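Local coordinates for protein alginate lyase, family PL7 (Zobellia galactanivorans, PDB 4BE3) that depolymerises alginate as an exolytic lyase of polysaccharide lyase family 7, probably cutting the chain by beta-elimination, at residues D33-Y37 with V48-P52; L86-H90 with A182-E186; S135-N139 with M198-F202; F128-G134 with Y173-E178; W74-G80 with I191-G196. All blocks are in the same frame, centred on the assembly; numbering follows the deposited sequence. Where two conformers were deposited one is given.

Interaction 1: residues D33-Y37 with V48-P52; sequences DDFFY and VFKTP
V48 and Y37 face each other as an antiparallel hydrogen-bonded pair, and their backbones are joined twice. The amide of V48 reaches Y37 O at 2.7 Å, while Y37 N returns a longer bond to V48 O. One position on, F36 and F49 form a non-hydrogen-bonded pair, and beyond them K50 N donates to F35 O at 2.9 Å. On one face of the hairpin the phenol of Y37 folds back over V48: with CG held between the backbone N and the carbonyl carbon (chi1 51°), the ring lies across the valine, whose CB sits 3.9 Å from the centroid of the Y37 ring. The branched valine suits this place because CG1 also reaches Y37 CZ, at 3.5 Å. K50 runs its extended chain at a slant to the same phenol, its CD 3.8 Å from Y37 OH. On the other face F36 and F49 lie side by side, F36 CE1 3.7 Å from F49 CE2, with their ring planes inclined at 46°. F35 and F36 make a classic beta bulge just where the strand begins, and F35 sends its ring edge toward P52. Outward from this, K50 makes cation-pi contacts with Y290 and Y295. F49 meets F300 of strand 295-306, the next strand of the sheet, while helix 286-291 covers F35 and P52, and strand 65-70 lies against F35, F49 and T51.

Interaction 2: residues L86-H90 with A182-E186; sequences LKVQH and ALGEE
K87 NZ is gripped from several sides: it forms a salt bridge with E41 and donates to two waters, one passing on to G184 O and the other to E186 OE2. On the way its chain passes the turn, CD 3.5 Å from G184 O. E186 in turn pairs with K301. V88 O accepts the amide of G184 at 2.8 Å, and beside it a water accepts from V88 N and donates to A182 O and E185 O. L183 lays its side chain obliquely over V88, CD2 3.9 Å from V88 CG1; an alanine here would probably leave V88 CG1 without its leucine neighbour and open a gap beside Y125. Glycine fits the next position, since at its positive phi any CB would collide with the carbonyl oxygen before it. Q89 bends at its second torsion (chi2 -71°), which brings OE1 back to within 3.1 Å of G184 CA. A182 to E185 is a type II beta turn, closed by E185 N to A182 O, leading into strand 187-194 of the beta-sandwich.

Interaction 3: residues S135-N139 with M198-F202; sequences SVFWN and MYLTF
W138 and L200 make the central CH-pi contact between two strands that face each other from different sheets. L200 CD1 stands over the middle of the indole, 3.5 Å from the centroid of the W138 five-membered ring and 18° off its normal. A first torsion near +60° (chi1 67°) swings the indole so that its broad face meets the leucine methyl. Among aromatic pairs, W138 and F202 have planes only 23° apart but are slid so far that they barely overlap; the touch is W138 CD1 to F202 CE2 at 4.0 Å. Contacts of aliphatic groups with ring carbons finish the set. M198 approaches W138 from the opposite direction, its chain bent at the last torsion so that CE comes 3.8 Å from W138 CZ3, and V136 CG1 meets F202 CE1 at 4.2 Å. A valine in place of W138 would probably strip L200, M198 and F202 of their shared partner and leave F212 without the ring it meets edge to face. The strands run antiparallel, their axes 10.4 Å apart, a spacing bridged by side chains alone. With carbon meeting carbon and no polar bond between the strands, the contact implies cohesion by dispersion and the burial of hydrophobic surface in the core of the sandwich.

Interaction 4: residues F128-G134 with Y173-E178; sequences FPGHTKG and YPEEPE
A type II beta turn, F128 to H131, joins strands 121-126 and 133-141, and the proline-rich loop 173-178 packs against it. P174 lies on one face of the F128 ring, CD 3.5 Å from the centroid of that ring. Y173 slides past F128 in the opposite direction, with CD1 of each ring 3.7 Å apart and little overlap between them, and its own ring receives P129 CD over one face. Prolines suit these places, since their rigid rings present CH groups to aromatic faces. H131 is sandwiched: E176 CB lies over one face, 3.6 Å from the centroid of the H131 ring, and F128 CB over the other. From beside H131 the E176 chain, turned at its first torsion (chi1 83°) and extended beyond CG, runs on to bring OE1 to two amides. T132 N meets it at 2.9 Å nearly along the C-O bond, and K133 N at 3.0 Å from above the carboxylate plane. K133 bends its chain back to give NZ to E178 O at 3.1 Å, with E176 OE2 and E178 OE1 farther off. Two amides converging on one oxygen would probably stabilise the ionised form of E176, and the lysine, though beyond salt-bridge distance, may add to this, so hydrogen bonds at one end complement CH-pi packing at the other.

Interaction 5: residues W74-G80 with I191-G196; sequences WIPETGG and INVYEG
V193 and G80 form an antiparallel hydrogen-bonded pair: V193 N meets G80 O at 2.7 Å, and G80 N returns to V193 O at 2.9 Å. Farther along, G196 N makes a weak bond to P76 O, and a water accepts from E195 N while reaching weakly to T78 O. The 75-79 bend is drawn together by I75 O, which takes the amides of both T78 and G79. Two positions here suit a residue without a CB: at G79 one would run into V193 O, and at G80 it would press on the W74 ring. In the packing, V193 carries the apolar side. Its CB lies 3.9 Å from W74 CZ3, and its CG1 is 3.5 Å from P76 O. The first torsion of W74 (chi1 42°) turns the indole toward V193 and also lays one ring face under G79 O, 3.2 Å above the plane. W74 NE1 is bonded to Q70. Around this, M198 of strand 197-203 and I110 of strand 104-112 lie against V193, strand 254-258 flanks W74 and P76, and I75 and E77 pack on I75 and I253 of the second subunit.

In the fold
Interactions 1, 2, 3 and 5 all reach the seven-stranded antiparallel sheet of the concanavalin-like sandwich; interaction 3 joins it to the opposing sheet. Interaction 5 continues directly into interaction 3, where Y199 N lies 2.8 Å from N192 O, a probable hydrogen bond, and L200 CD2 packs on I191 CG2. Interaction 4 meets interaction 3 through S135 and P177, and interaction 2 through T132 and A182, whereas the centres of interactions 4 and 5 are about 35 Å apart. Tartaric acid occupies a pocket that includes H111, Y255 and K257; the side chains of F49 and W74 each lie about 12 Å from it, with W74 about 4 Å from a sodium ion.

Interaction 1: residues D33-Y37 with V48-P52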
# COMPACT_ATOMS: atom_id res chain seq x y z
N ASP A 33 -5.69 19.17 24.49
CA ASP A 33 -6.92 19.81 24.85
C ASP A 33 -7.33 20.86 23.78
O ASP A 33 -6.45 21.58 23.19
CB ASP A 33 -6.71 20.68 26.12
CG ASP A 33 -6.53 19.83 27.39
OD1 ASP A 33 -6.73 18.64 27.40
OD2 ASP A 33 -6.26 20.46 28.41
N ASP A 34 -8.64 20.94 23.58
CA ASP A 34 -9.24 21.87 22.54
C ASP A 34 -8.95 21.51 21.09
O ASP A 34 -9.36 22.33 20.24
CB ASP A 34 -8.72 23.29 22.71
CG ASP A 34 -9.27 23.97 23.96
OD1 ASP A 34 -10.23 23.41 24.63
OD2 ASP A 34 -8.68 25.04 24.24
N PHE A 35 -8.23 20.42 20.78
CA PHE A 35 -8.01 20.08 19.36
C PHE A 35 -8.31 18.63 19.14
O PHE A 35 -8.98 18.27 18.20
CB PHE A 35 -6.57 20.34 18.93
CG PHE A 35 -6.22 21.84 19.01
CD1 PHE A 35 -6.67 22.72 18.04
CD2 PHE A 35 -5.47 22.32 20.08
CE1 PHE A 35 -6.37 24.10 18.15
CE2 PHE A 35 -5.17 23.69 20.19
CZ PHE A 35 -5.62 24.57 19.25
N PHE A 36 -7.71 17.74 19.98
CA PHE A 36 -7.69 16.31 19.55
C PHE A 36 -7.75 15.52 20.83
O PHE A 36 -6.74 15.53 21.60
CB PHE A 36 -6.42 15.95 18.81
CG PHE A 36 -6.29 14.45 18.44
CD1 PHE A 36 -7.28 13.75 17.67
CD2 PHE A 36 -5.17 13.73 18.92
CE1 PHE A 36 -7.08 12.39 17.34
CE2 PHE A 36 -4.98 12.38 18.58
CZ PHE A 36 -5.95 11.72 17.87
N TYR A 37 -8.92 15.00 21.15
CA TYR A 37 -9.10 14.47 22.55
C TYR A 37 -10.31 13.58 22.54
O TYR A 37 -10.99 13.44 21.55
CB TYR A 37 -9.32 15.54 23.62
CG TYR A 37 -10.42 16.55 23.28
CD1 TYR A 37 -10.09 17.70 22.52
CD2 TYR A 37 -11.74 16.36 23.69
CE1 TYR A 37 -11.09 18.66 22.23
CE2 TYR A 37 -12.72 17.31 23.42
CZ TYR A 37 -12.39 18.43 22.69
OH TYR A 37 -13.43 19.36 22.41
N VAL A 48 -12.58 13.44 19.36
CA VAL A 48 -13.04 14.75 18.94
C VAL A 48 -11.97 15.37 18.13
O VAL A 48 -10.82 15.40 18.59
CB VAL A 48 -13.34 15.64 20.15
CG1 VAL A 48 -13.74 17.10 19.77
CG2 VAL A 48 -14.48 15.08 21.01
N PHE A 49 -12.30 16.02 16.98
CA PHE A 49 -11.38 16.83 16.32
C PHE A 49 -12.03 18.24 16.31
O PHE A 49 -13.23 18.37 15.83
CB PHE A 49 -11.29 16.42 14.83
CG PHE A 49 -10.68 15.01 14.67
CD1 PHE A 49 -11.48 13.88 14.83
CD2 PHE A 49 -9.30 14.88 14.36
CE1 PHE A 49 -10.91 12.55 14.76
CE2 PHE A 49 -8.73 13.60 14.23
CZ PHE A 49 -9.56 12.46 14.40
N LYS A 50 -11.30 19.23 16.83
CA LYS A 50 -11.92 20.55 16.96
C LYS A 50 -10.89 21.51 16.38
O LYS A 50 -9.65 21.33 16.58
CB LYS A 50 -12.20 20.78 18.39
CG LYS A 50 -12.95 22.17 18.63
CD LYS A 50 -13.11 22.40 20.15
CE LYS A 50 -13.98 23.66 20.30
NZ LYS A 50 -14.37 23.84 21.73
N THR A 51 -11.35 22.48 15.59
CA THR A 51 -10.39 23.41 15.01
C THR A 51 -11.07 24.79 14.79
O THR A 51 -12.23 24.84 14.37
CB THR A 51 -9.86 22.85 13.66
OG1 THR A 51 -8.95 23.76 13.06
CG2 THR A 51 -11.04 22.64 12.60
N PRO A 52 -10.32 25.86 14.93
CA PRO A 52 -11.00 27.17 14.73
C PRO A 52 -11.04 27.49 13.24
O PRO A 52 -10.44 26.76 12.40
CB PRO A 52 -9.98 28.15 15.46
CG PRO A 52 -8.61 27.49 15.14
CD PRO A 52 -8.91 26.03 15.35

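Interaction 2: residues L86-H90 with A182-E186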
# COMPACT_ATOMS: atom_id res chain seq x y z
N LEU A 86 -19.40 8.88 12.37
CA LEU A 86 -19.06 10.18 13.02
C LEU A 86 -20.34 11.01 13.21
O LEU A 86 -21.38 10.58 12.71
CB LEU A 86 -18.10 10.99 12.06
CG LEU A 86 -18.77 11.36 10.67
CD1 LEU A 86 -18.18 12.71 10.25
CD2 LEU A 86 -18.38 10.32 9.61
N LYS A 87 -20.26 12.13 13.92
CA LYS A 87 -21.35 13.13 13.90
C LYS A 87 -20.65 14.43 13.94
O LYS A 87 -19.61 14.59 14.62
CB LYS A 87 -22.36 12.89 15.01
CG LYS A 87 -21.73 12.83 16.41
CD LYS A 87 -22.77 12.27 17.38
CE LYS A 87 -22.20 12.42 18.81
NZ LYS A 87 -23.30 11.88 19.67
N VAL A 88 -21.18 15.42 13.18
CA VAL A 88 -20.64 16.73 13.23
C VAL A 88 -21.36 17.44 14.31
O VAL A 88 -22.59 17.44 14.35
CB VAL A 88 -20.83 17.44 11.84
CG1 VAL A 88 -20.34 18.90 11.91
CG2 VAL A 88 -20.04 16.66 10.75
N GLN A 89 -20.56 18.11 15.19
CA GLN A 89 -21.12 18.76 16.40
C GLN A 89 -21.17 20.26 16.13
O GLN A 89 -21.93 20.92 16.80
CB GLN A 89 -20.28 18.54 17.65
CG GLN A 89 -20.32 17.02 18.01
CD GLN A 89 -21.68 16.57 18.56
OE1 GLN A 89 -22.67 16.79 17.95
NE2 GLN A 89 -21.71 15.90 19.71
N HIS A 90 -20.34 20.81 15.22
CA HIS A 90 -20.36 22.24 15.11
C HIS A 90 -19.71 22.65 13.81
O HIS A 90 -18.75 22.01 13.44
CB HIS A 90 -19.55 22.88 16.27
CG HIS A 90 -19.89 24.34 16.44
ND1 HIS A 90 -19.26 25.36 15.75
CD2 HIS A 90 -20.91 24.92 17.19
CE1 HIS A 90 -19.81 26.56 16.17
NE2 HIS A 90 -20.82 26.28 17.04
N ALA A 182 -28.74 16.45 10.86
CA ALA A 182 -28.60 17.43 11.97
C ALA A 182 -27.17 17.41 12.59
O ALA A 182 -26.47 16.39 12.52
CB ALA A 182 -29.70 17.07 13.07
N LEU A 183 -26.78 18.47 13.24
CA LEU A 183 -25.63 18.35 14.18
C LEU A 183 -25.92 17.31 15.18
O LEU A 183 -27.06 17.20 15.68
CB LEU A 183 -25.36 19.70 14.93
CG LEU A 183 -25.01 20.86 13.95
CD1 LEU A 183 -24.82 22.09 14.81
CD2 LEU A 183 -23.69 20.51 13.14
N GLY A 184 -24.91 16.48 15.48
CA GLY A 184 -25.09 15.52 16.56
C GLY A 184 -25.77 14.26 16.01
O GLY A 184 -26.04 13.31 16.79
N GLU A 185 -26.05 14.20 14.71
CA GLU A 185 -26.70 13.01 14.11
C GLU A 185 -25.64 12.08 13.47
O GLU A 185 -24.88 12.53 12.60
CB GLU A 185 -27.69 13.41 13.03
CG GLU A 185 -28.45 12.21 12.47
CD GLU A 185 -29.65 12.60 11.56
OE1 GLU A 185 -29.85 13.81 11.22
OE2 GLU A 185 -30.48 11.72 11.30
N GLU A 186 -25.58 10.80 13.88
CA GLU A 186 -24.57 9.88 13.38
C GLU A 186 -24.72 9.58 11.91
O GLU A 186 -25.81 9.29 11.45
CB GLU A 186 -24.69 8.54 14.15
CG GLU A 186 -24.26 8.75 15.56
CD GLU A 186 -23.99 7.46 16.39
OE1 GLU A 186 -23.52 6.47 15.88
OE2 GLU A 186 -24.21 7.53 17.61
O HOH W 1 -24.91 9.78 18.96
O HOH W 2 -25.59 13.58 19.43
O HOH W 3 -23.85 15.00 12.08

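Interaction 3: residues S135-N139 with M198-F202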
# COMPACT_ATOMS: atom_id res chain seq x y z
N SER A 135 -26.20 19.45 5.09
CA SER A 135 -26.11 18.61 3.93
C SER A 135 -24.73 17.90 4.05
O SER A 135 -23.75 18.42 4.58
CB SER A 135 -26.03 19.47 2.65
OG SER A 135 -27.26 20.24 2.48
N VAL A 136 -24.73 16.73 3.45
CA VAL A 136 -23.43 15.97 3.25
C VAL A 136 -23.27 15.84 1.77
O VAL A 136 -24.24 15.48 1.03
CB VAL A 136 -23.57 14.55 3.84
CG1 VAL A 136 -22.28 13.71 3.46
CG2 VAL A 136 -23.58 14.67 5.41
N PHE A 137 -22.09 16.21 1.24
CA PHE A 137 -21.91 16.08 -0.17
C PHE A 137 -20.42 15.77 -0.40
O PHE A 137 -19.62 15.88 0.58
CB PHE A 137 -22.20 17.40 -0.97
CG PHE A 137 -21.58 18.64 -0.39
CD1 PHE A 137 -20.26 19.02 -0.84
CD2 PHE A 137 -22.36 19.51 0.43
CE1 PHE A 137 -19.64 20.27 -0.43
CE2 PHE A 137 -21.72 20.74 0.89
CZ PHE A 137 -20.44 21.09 0.44
N TRP A 138 -20.05 15.32 -1.57
CA TRP A 138 -18.60 15.04 -1.75
C TRP A 138 -18.11 15.67 -3.03
O TRP A 138 -18.86 15.72 -4.00
CB TRP A 138 -18.34 13.52 -1.72
CG TRP A 138 -18.93 12.80 -2.89
CD1 TRP A 138 -20.24 12.30 -2.95
CD2 TRP A 138 -18.26 12.41 -4.14
NE1 TRP A 138 -20.41 11.60 -4.12
CE2 TRP A 138 -19.26 11.64 -4.88
CE3 TRP A 138 -16.94 12.58 -4.65
CZ2 TRP A 138 -19.00 11.07 -6.15
CZ3 TRP A 138 -16.69 11.99 -5.92
CH2 TRP A 138 -17.69 11.28 -6.64
N ASN A 139 -16.86 16.12 -3.05
CA ASN A 139 -16.35 16.87 -4.24
C ASN A 139 -15.19 16.03 -4.85
O ASN A 139 -14.39 15.42 -4.07
CB ASN A 139 -15.66 18.12 -3.76
CG ASN A 139 -16.68 19.22 -3.46
OD1 ASN A 139 -17.85 18.89 -3.28
ND2 ASN A 139 -16.20 20.53 -3.37
N MET A 198 -13.14 4.23 -7.39
CA MET A 198 -13.50 4.64 -6.06
C MET A 198 -15.02 4.35 -5.92
O MET A 198 -15.82 4.90 -6.69
CB MET A 198 -13.27 6.21 -5.95
CG MET A 198 -13.78 6.70 -4.57
SD MET A 198 -13.08 8.40 -4.34
CE MET A 198 -13.99 9.39 -5.64
N TYR A 199 -15.38 3.49 -4.98
CA TYR A 199 -16.73 3.13 -4.69
C TYR A 199 -17.05 3.76 -3.32
O TYR A 199 -16.40 3.47 -2.24
CB TYR A 199 -16.83 1.59 -4.50
CG TYR A 199 -16.46 0.87 -5.76
CD1 TYR A 199 -17.39 0.73 -6.80
CD2 TYR A 199 -15.18 0.36 -5.92
CE1 TYR A 199 -17.07 0.06 -8.03
CE2 TYR A 199 -14.81 -0.33 -7.13
CZ TYR A 199 -15.78 -0.46 -8.15
OH TYR A 199 -15.44 -1.07 -9.30
N LEU A 200 -18.07 4.66 -3.26
CA LEU A 200 -18.44 5.31 -2.03
C LEU A 200 -19.74 4.78 -1.50
O LEU A 200 -20.63 4.43 -2.32
CB LEU A 200 -18.63 6.87 -2.32
CG LEU A 200 -17.43 7.46 -3.02
CD1 LEU A 200 -17.87 9.02 -3.24
CD2 LEU A 200 -16.21 7.43 -2.07
N THR A 201 -19.78 4.70 -0.15
CA THR A 201 -21.10 4.32 0.45
C THR A 201 -21.32 5.27 1.55
O THR A 201 -20.46 5.39 2.48
CB THR A 201 -21.06 2.88 0.99
OG1 THR A 201 -20.64 2.02 -0.10
CG2 THR A 201 -22.49 2.36 1.50
N PHE A 202 -22.53 5.79 1.66
CA PHE A 202 -22.89 6.66 2.78
C PHE A 202 -24.17 6.19 3.45
O PHE A 202 -25.10 5.84 2.72
CB PHE A 202 -23.24 8.09 2.20
CG PHE A 202 -22.04 8.79 1.65
CD1 PHE A 202 -21.28 9.58 2.53
CD2 PHE A 202 -21.75 8.66 0.30
CE1 PHE A 202 -20.20 10.33 2.04
CE2 PHE A 202 -20.66 9.40 -0.24
CZ PHE A 202 -19.87 10.21 0.66

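Interaction 4: residues F128-G134 with Y173-E178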
# COMPACT_ATOMS: atom_id res chain seq x y z
N PHE A 128 -26.19 25.77 7.14
CA PHE A 128 -26.36 27.23 7.35
C PHE A 128 -26.74 27.59 8.76
O PHE A 128 -27.35 26.82 9.52
CB PHE A 128 -27.48 27.69 6.40
CG PHE A 128 -27.05 27.59 4.90
CD1 PHE A 128 -26.25 28.63 4.34
CD2 PHE A 128 -27.39 26.46 4.14
CE1 PHE A 128 -25.87 28.58 3.00
CE2 PHE A 128 -26.95 26.37 2.77
CZ PHE A 128 -26.15 27.40 2.19
N PRO A 129 -26.40 28.81 9.16
CA PRO A 129 -26.66 29.20 10.51
C PRO A 129 -28.17 29.14 10.78
O PRO A 129 -28.97 29.52 9.93
CB PRO A 129 -26.33 30.71 10.49
CG PRO A 129 -25.08 30.79 9.53
CD PRO A 129 -25.49 29.76 8.46
N GLY A 130 -28.51 28.70 11.98
CA GLY A 130 -29.98 28.60 12.32
C GLY A 130 -30.67 27.37 11.80
O GLY A 130 -31.65 27.02 12.41
N HIS A 131 -30.17 26.64 10.79
CA HIS A 131 -30.82 25.47 10.31
C HIS A 131 -30.67 24.31 11.26
O HIS A 131 -29.66 24.24 11.98
CB HIS A 131 -30.25 24.98 8.92
CG HIS A 131 -30.66 25.89 7.78
ND1 HIS A 131 -30.32 25.68 6.47
CD2 HIS A 131 -31.41 27.06 7.82
CE1 HIS A 131 -30.84 26.71 5.73
NE2 HIS A 131 -31.51 27.53 6.55
N THR A 132 -31.68 23.43 11.26
CA THR A 132 -31.51 22.18 12.05
C THR A 132 -30.75 21.17 11.16
O THR A 132 -29.87 20.47 11.67
CB THR A 132 -32.87 21.63 12.46
OG1 THR A 132 -33.43 22.61 13.38
CG2 THR A 132 -32.71 20.29 13.20
N LYS A 133 -31.08 21.10 9.88
CA LYS A 133 -30.48 20.01 9.08
C LYS A 133 -29.45 20.66 8.19
O LYS A 133 -29.67 21.73 7.57
CB LYS A 133 -31.51 19.37 8.12
CG LYS A 133 -32.49 18.64 9.01
CD LYS A 133 -33.46 17.86 8.23
CE LYS A 133 -34.70 18.60 8.00
NZ LYS A 133 -35.77 17.58 8.21
N GLY A 134 -28.33 19.93 8.04
CA GLY A 134 -27.26 20.34 7.12
C GLY A 134 -27.21 19.31 5.96
O GLY A 134 -28.04 18.37 5.90
N TYR A 173 -30.15 32.79 3.64
CA TYR A 173 -29.75 31.39 3.38
C TYR A 173 -30.84 30.71 2.58
O TYR A 173 -32.03 31.10 2.69
CB TYR A 173 -29.61 30.66 4.74
CG TYR A 173 -28.76 31.46 5.66
CD1 TYR A 173 -27.54 32.00 5.22
CD2 TYR A 173 -29.17 31.71 6.98
CE1 TYR A 173 -26.74 32.77 6.10
CE2 TYR A 173 -28.39 32.48 7.87
CZ TYR A 173 -27.21 33.05 7.41
OH TYR A 173 -26.44 33.87 8.15
N PRO A 174 -30.49 29.70 1.83
CA PRO A 174 -31.55 28.89 1.18
C PRO A 174 -32.33 28.19 2.32
O PRO A 174 -31.87 28.21 3.52
CB PRO A 174 -30.82 27.78 0.46
CG PRO A 174 -29.37 27.93 0.73
CD PRO A 174 -29.09 29.14 1.64
N GLU A 175 -33.43 27.60 1.98
CA GLU A 175 -34.16 26.92 3.07
C GLU A 175 -33.39 25.62 3.46
O GLU A 175 -32.52 25.12 2.72
CB GLU A 175 -35.53 26.56 2.66
CG GLU A 175 -35.53 25.46 1.71
CD GLU A 175 -36.99 25.09 1.27
OE1 GLU A 175 -37.91 25.94 1.32
OE2 GLU A 175 -37.22 23.95 0.81
N GLU A 176 -33.64 25.15 4.63
CA GLU A 176 -32.87 23.94 5.10
C GLU A 176 -33.27 22.77 4.23
O GLU A 176 -34.45 22.65 3.78
CB GLU A 176 -32.99 23.67 6.61
CG GLU A 176 -34.20 22.95 6.88
CD GLU A 176 -34.38 22.57 8.33
OE1 GLU A 176 -33.49 22.66 9.12
OE2 GLU A 176 -35.51 22.13 8.67
N PRO A 177 -32.30 21.84 3.98
CA PRO A 177 -32.63 20.72 3.16
C PRO A 177 -33.53 19.79 3.96
O PRO A 177 -33.14 19.32 5.06
CB PRO A 177 -31.24 20.08 2.92
CG PRO A 177 -30.35 20.50 4.07
CD PRO A 177 -30.85 21.96 4.28
N GLU A 178 -34.62 19.40 3.38
CA GLU A 178 -35.56 18.50 4.08
C GLU A 178 -34.99 17.12 4.30
O GLU A 178 -35.22 16.52 5.37
CB GLU A 178 -36.88 18.39 3.26
CG GLU A 178 -37.64 17.07 3.45
CD GLU A 178 -38.32 16.97 4.82
OE1 GLU A 178 -38.75 18.02 5.32
OE2 GLU A 178 -38.40 15.83 5.37

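Interaction 5: residues W74-G80 with I191-G196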
# COMPACT_ATOMS: atom_id res chain seq x y z
N TRP A 74 -0.44 5.25 -1.27
CA TRP A 74 -0.82 4.26 -2.22
C TRP A 74 -1.26 4.95 -3.48
O TRP A 74 -1.55 6.13 -3.47
CB TRP A 74 -1.93 3.33 -1.69
CG TRP A 74 -2.99 4.15 -0.94
CD1 TRP A 74 -2.98 4.61 0.39
CD2 TRP A 74 -4.25 4.59 -1.51
NE1 TRP A 74 -4.19 5.28 0.66
CE2 TRP A 74 -4.97 5.29 -0.45
CE3 TRP A 74 -4.87 4.41 -2.78
CZ2 TRP A 74 -6.19 5.90 -0.65
CZ3 TRP A 74 -6.14 5.04 -2.98
CH2 TRP A 74 -6.78 5.76 -1.90
N ILE A 75 -1.16 4.25 -4.62
CA ILE A 75 -1.71 4.76 -5.89
C ILE A 75 -3.08 4.11 -6.07
O ILE A 75 -3.46 3.08 -5.48
CB ILE A 75 -0.76 4.46 -7.07
CG1 ILE A 75 -0.54 2.90 -7.27
CG2 ILE A 75 0.58 5.13 -6.85
CD1 ILE A 75 0.20 2.65 -8.64
N PRO A 76 -3.97 4.78 -6.86
CA PRO A 76 -5.34 4.25 -6.97
C PRO A 76 -5.38 2.82 -7.45
O PRO A 76 -6.23 2.06 -7.01
CB PRO A 76 -6.02 5.21 -7.99
CG PRO A 76 -5.26 6.60 -7.60
CD PRO A 76 -3.76 6.08 -7.59
N GLU A 77 -4.45 2.43 -8.36
CA GLU A 77 -4.47 1.07 -8.82
C GLU A 77 -4.30 0.08 -7.72
O GLU A 77 -4.77 -1.08 -7.89
CB GLU A 77 -3.27 0.89 -9.79
CG GLU A 77 -3.49 1.64 -11.14
CD GLU A 77 -2.94 3.06 -11.16
OE1 GLU A 77 -2.85 3.80 -10.14
OE2 GLU A 77 -2.59 3.52 -12.30
N THR A 78 -3.52 0.40 -6.68
CA THR A 78 -3.36 -0.63 -5.65
C THR A 78 -4.41 -0.45 -4.57
O THR A 78 -4.66 -1.36 -3.84
CB THR A 78 -1.94 -0.63 -4.97
OG1 THR A 78 -1.74 0.67 -4.41
CG2 THR A 78 -0.94 -0.78 -6.14
N GLY A 79 -4.93 0.75 -4.41
CA GLY A 79 -6.24 0.81 -3.61
C GLY A 79 -6.10 1.00 -2.17
O GLY A 79 -4.97 1.13 -1.60
N GLY A 80 -7.29 1.15 -1.52
CA GLY A 80 -7.28 1.37 -0.10
C GLY A 80 -8.75 1.62 0.30
O GLY A 80 -9.56 2.00 -0.57
N ILE A 191 -14.92 4.97 1.87
CA ILE A 191 -14.31 5.28 0.60
C ILE A 191 -13.47 3.97 0.27
O ILE A 191 -12.51 3.71 0.99
CB ILE A 191 -13.31 6.38 0.70
CG1 ILE A 191 -14.07 7.66 1.30
CG2 ILE A 191 -12.63 6.68 -0.74
CD1 ILE A 191 -13.04 8.80 1.64
N ASN A 192 -13.93 3.25 -0.75
CA ASN A 192 -13.27 1.95 -1.13
C ASN A 192 -12.67 2.08 -2.50
O ASN A 192 -13.41 2.13 -3.53
CB ASN A 192 -14.40 0.90 -1.07
CG ASN A 192 -13.91 -0.45 -1.62
OD1 ASN A 192 -12.69 -0.68 -1.57
ND2 ASN A 192 -14.78 -1.27 -2.21
N VAL A 193 -11.35 2.21 -2.59
CA VAL A 193 -10.73 2.36 -3.93
C VAL A 193 -10.16 0.97 -4.26
O VAL A 193 -9.32 0.49 -3.51
CB VAL A 193 -9.58 3.39 -3.94
CG1 VAL A 193 -8.94 3.44 -5.34
CG2 VAL A 193 -10.24 4.83 -3.58
N TYR A 194 -10.71 0.37 -5.27
CA TYR A 194 -10.28 -0.98 -5.71
C TYR A 194 -9.93 -0.96 -7.16
O TYR A 194 -10.78 -0.63 -8.02
CB TYR A 194 -11.45 -1.93 -5.41
CG TYR A 194 -11.07 -3.35 -5.78
CD1 TYR A 194 -10.10 -4.01 -5.05
CD2 TYR A 194 -11.66 -3.96 -6.88
CE1 TYR A 194 -9.75 -5.35 -5.40
CE2 TYR A 194 -11.32 -5.29 -7.25
CZ TYR A 194 -10.39 -5.93 -6.49
OH TYR A 194 -10.05 -7.22 -6.84
N GLU A 195 -8.64 -1.31 -7.48
CA GLU A 195 -8.18 -1.29 -8.81
C GLU A 195 -8.47 0.06 -9.53
O GLU A 195 -8.87 0.08 -10.68
CB GLU A 195 -8.82 -2.46 -9.59
CG GLU A 195 -8.27 -3.73 -8.94
CD GLU A 195 -8.64 -5.00 -9.75
OE1 GLU A 195 -9.57 -5.01 -10.61
OE2 GLU A 195 -8.02 -6.01 -9.47
N GLY A 196 -8.28 1.12 -8.81
CA GLY A 196 -8.32 2.43 -9.44
C GLY A 196 -9.75 3.01 -9.49
O GLY A 196 -9.89 4.12 -10.03
O HOH W 4 -6.91 -2.51 -5.54